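Local coordinates for segregation and condensation protein B (Mycobacterium tuberculosis, PDB 2Z99) that takes part in chromosome partition during cell division, probably as the winged-helix ScpB subunit that works with an SMC-type condensin, at residues A[50-53]-A[54-57]; A[80-83]-A[84-87]. One frame throughout, in Å; residues are numbered along the deposited sequence.

Contact 1: A[50-53]-A[54-57]; sequences KLQL and MADE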
# COMPACT_ATOMS: atom_id res chain seq x y z
N LYS A 50 16.01 -11.78 11.72
CA LYS A 50 16.31 -10.57 10.98
C LYS A 50 15.22 -9.50 11.11
O LYS A 50 15.51 -8.31 11.32
CB LYS A 50 16.51 -10.91 9.51
CG LYS A 50 16.77 -9.71 8.63
CD LYS A 50 18.14 -9.77 8.02
CE LYS A 50 19.22 -9.56 9.05
NZ LYS A 50 19.30 -8.13 9.41
N LEU A 51 13.97 -9.93 10.98
CA LEU A 51 12.85 -9.02 11.07
C LEU A 51 12.81 -8.36 12.44
O LEU A 51 12.51 -7.17 12.56
CB LEU A 51 11.55 -9.77 10.79
CG LEU A 51 11.36 -10.23 9.34
CD1 LEU A 51 10.32 -11.33 9.26
CD2 LEU A 51 10.94 -9.04 8.48
N GLN A 52 13.15 -9.13 13.48
CA GLN A 52 13.14 -8.57 14.82
C GLN A 52 14.33 -7.65 15.04
O GLN A 52 14.30 -6.76 15.89
CB GLN A 52 13.12 -9.69 15.86
CG GLN A 52 11.80 -9.79 16.63
CD GLN A 52 11.46 -8.52 17.40
OE1 GLN A 52 12.20 -8.12 18.31
NE2 GLN A 52 10.35 -7.88 17.04
N LEU A 53 15.39 -7.87 14.28
CA LEU A 53 16.56 -7.01 14.40
C LEU A 53 16.28 -5.71 13.62
O LEU A 53 16.62 -4.61 14.07
CB LEU A 53 17.81 -7.71 13.85
CG LEU A 53 19.06 -6.82 13.81
CD1 LEU A 53 19.31 -6.25 15.19
CD2 LEU A 53 20.25 -7.62 13.32
N MET A 54 15.65 -5.84 12.45
CA MET A 54 15.29 -4.67 11.65
C MET A 54 14.25 -3.87 12.43
O MET A 54 14.25 -2.64 12.40
CB MET A 54 14.70 -5.10 10.31
CG MET A 54 15.69 -5.83 9.43
SD MET A 54 14.92 -6.52 7.98
CE MET A 54 14.20 -4.98 7.25
N ALA A 55 13.35 -4.55 13.15
CA ALA A 55 12.35 -3.84 13.93
C ALA A 55 13.04 -3.16 15.10
O ALA A 55 12.65 -2.07 15.50
CB ALA A 55 11.27 -4.79 14.44
N ASP A 56 14.07 -3.80 15.65
CA ASP A 56 14.80 -3.21 16.77
C ASP A 56 15.55 -1.95 16.33
O ASP A 56 15.59 -0.95 17.06
CB ASP A 56 15.82 -4.19 17.35
CG ASP A 56 15.17 -5.28 18.19
OD1 ASP A 56 14.07 -5.06 18.75
OD2 ASP A 56 15.80 -6.36 18.32
N GLU A 57 16.17 -2.00 15.16
CA GLU A 57 16.91 -0.85 14.64
C GLU A 57 15.98 0.35 14.39
O GLU A 57 16.30 1.47 14.79
CB GLU A 57 17.61 -1.21 13.33
CG GLU A 57 18.52 -2.40 13.41
CD GLU A 57 18.92 -2.92 12.04
OE1 GLU A 57 18.60 -2.25 11.03
OE2 GLU A 57 19.56 -3.99 11.97

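Contact 2: A[80-83]-A[84-87]; sequences ARFA and PYVE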
# COMPACT_ATOMS: atom_id res chain seq x y z
N ALA A 80 3.31 5.12 16.13
CA ALA A 80 2.27 5.82 16.90
C ALA A 80 2.28 7.35 16.90
O ALA A 80 1.38 7.98 16.34
CB ALA A 80 2.27 5.31 18.35
N ARG A 81 3.29 7.93 17.55
CA ARG A 81 3.39 9.38 17.66
C ARG A 81 3.19 10.16 16.36
O ARG A 81 2.92 11.35 16.40
CB ARG A 81 4.75 9.78 18.29
CG ARG A 81 5.98 9.17 17.60
CD ARG A 81 7.31 9.62 18.25
NE ARG A 81 7.56 11.03 18.02
CZ ARG A 81 8.66 11.52 17.45
NH1 ARG A 81 9.63 10.71 17.07
NH2 ARG A 81 8.75 12.82 17.22
N PHE A 82 3.31 9.51 15.22
CA PHE A 82 3.16 10.24 13.97
C PHE A 82 1.76 10.22 13.36
O PHE A 82 1.55 10.71 12.24
CB PHE A 82 4.19 9.71 12.96
CG PHE A 82 5.61 9.84 13.42
CD1 PHE A 82 6.20 11.09 13.57
CD2 PHE A 82 6.35 8.70 13.74
CE1 PHE A 82 7.51 11.21 14.03
CE2 PHE A 82 7.66 8.81 14.20
CZ PHE A 82 8.24 10.07 14.35
N ALA A 83 0.79 9.68 14.09
CA ALA A 83 -0.59 9.61 13.60
C ALA A 83 -1.08 10.97 13.12
O ALA A 83 -1.55 11.12 11.99
CB ALA A 83 -1.52 9.07 14.69
N PRO A 84 -0.98 12.00 13.98
CA PRO A 84 -1.42 13.35 13.63
C PRO A 84 -1.01 13.79 12.22
O PRO A 84 -1.80 14.36 11.49
CB PRO A 84 -0.78 14.21 14.72
CG PRO A 84 -0.82 13.31 15.91
CD PRO A 84 -0.38 11.98 15.33
N TYR A 85 0.24 13.52 11.85
CA TYR A 85 0.71 13.90 10.53
C TYR A 85 0.03 13.05 9.46
O TYR A 85 -0.28 13.54 8.37
CB TYR A 85 2.22 13.73 10.42
CG TYR A 85 2.99 14.64 11.34
CD1 TYR A 85 3.35 14.23 12.63
CD2 TYR A 85 3.33 15.93 10.94
CE1 TYR A 85 4.03 15.09 13.50
CE2 TYR A 85 4.00 16.79 11.79
CZ TYR A 85 4.35 16.37 13.06
OH TYR A 85 5.00 17.25 13.89
N VAL A 86 -0.19 11.77 9.76
CA VAL A 86 -0.85 10.90 8.81
C VAL A 86 -2.27 11.40 8.57
O VAL A 86 -2.72 11.49 7.43
CB VAL A 86 -0.90 9.45 9.33
CG1 VAL A 86 -1.57 8.56 8.31
CG2 VAL A 86 0.50 8.95 9.59
N GLU A 87 -2.97 11.75 9.65
CA GLU A 87 -4.34 12.26 9.54
C GLU A 87 -4.41 13.43 8.56
O GLU A 87 -5.08 13.34 7.54
CB GLU A 87 -4.84 12.72 10.90
CG GLU A 87 -5.91 11.83 11.47
CD GLU A 87 -7.20 12.57 11.71
OE1 GLU A 87 -7.34 13.22 12.76
OE2 GLU A 87 -8.08 12.52 10.83

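Contact 1: A[50-53]-A[54-57]
Lys50 O receives the N-H of Met54 at 2.7 Å, and the same i to i+4 pairing carries Leu51 to Ala55 and Leu53 to Glu57, so residues 50-57 form two unbroken turns of α-helix.

Side chains one turn apart touch on the same face. Met54 SD lies 3.7 Å from Lys50 CG, the two chains crossing at a slant. With CG anti to its carbonyl carbon (chi1 -64°), Met54 turns back toward the preceding turn, and its CG comes to 3.1 Å from Lys50 O. One turn on, Glu57 reaches back in the same way over Leu53, its extended chain setting OE2 3.4 Å from Leu53 CG. OE2 remains 4.9 Å from Lys50 NZ, too far for a salt bridge, although the opposite charges may attract weakly; the other oxygen, OE1, has a long, weak ion pair with Lys17. Gln52 and Asp56 lie on the exposed side, where the place of the Asp56 carboxylate is uncertain in the model and no hydrogen bond is claimed between the two side chains.

Lys50 and Met54 face helix 13-26, while Leu51 and Ala55 pack on Trp74 of the β-hairpin, with Leu67 also against Ala55. This is an amphipathic helix of a winged-helix domain, lodged between an N-terminal helix and the wing.

Contact 2: A[80-83]-A[84-87]
Phe82 and Tyr85 meet through ring edges, Phe82 CD1 lying 4.3 Å from Tyr85 CD1, with the two ring planes inclined by about 50°. Tyr85 CD1 lies near the plane of the phenylalanine ring, at its rim, so neither ring is laid flat over the other. Tyr85 carries its CG beside its own backbone N (chi1 -64°), which swings the ring back toward the start of the helix and brings Phe82 O in plane at its edge, 4.0 Å from CD1.

A face of the Phe82 ring is taken by the preceding side chain. Arg81 CG sits above the ring, displaced toward its rim, and the arginine then folds round so that Phe82 CZ lies beneath one face of the guanidinium. Salt bridges to Asp62 and to Glu15 of the second subunit hold that guanidinium.

Phe82 is the N-cap residue. Its carbonyl accepts a well-directed bond from Val86 N (3.2 Å, 157°), lying in the carbonyl plane, and a weak one from Tyr85 N. Val86 CG2 rests 3.4 Å from the same oxygen, because it lies beside the Val86 backbone N that is bonded there. Ala83 O then receives Glu87 N at 2.8 Å. Pro84, which has no N-H to offer, occupies the first turn, where none is required.

Phe82, and Tyr85 and Val86 of the first helical turn, pack on Arg18, Leu11 and Val26 of the second subunit, respectively. The short 3-10 turn at 81-82 thus leads from strand 73-78 into helix 83-94.

Contact 1 comes first along the chain, in the middle of helix 44-60, and contact 2 follows at the start of helix 83-94; the β-hairpin of strands 65-70 and 73-78 lies between them. Their centres are about 22 Å apart and their nearest atoms about 11 Å, without touching. The hairpin packs against 50-57 and then runs on into 80-87, so it joins the two regions. Contact 1 belongs to the compact N-terminal winged-helix domain, and its two segments touch no other chain, whereas contact 2 opens the helix leading toward the C-terminal domain and meets N-terminal residues of the second subunit, consistent with a role in dimer assembly.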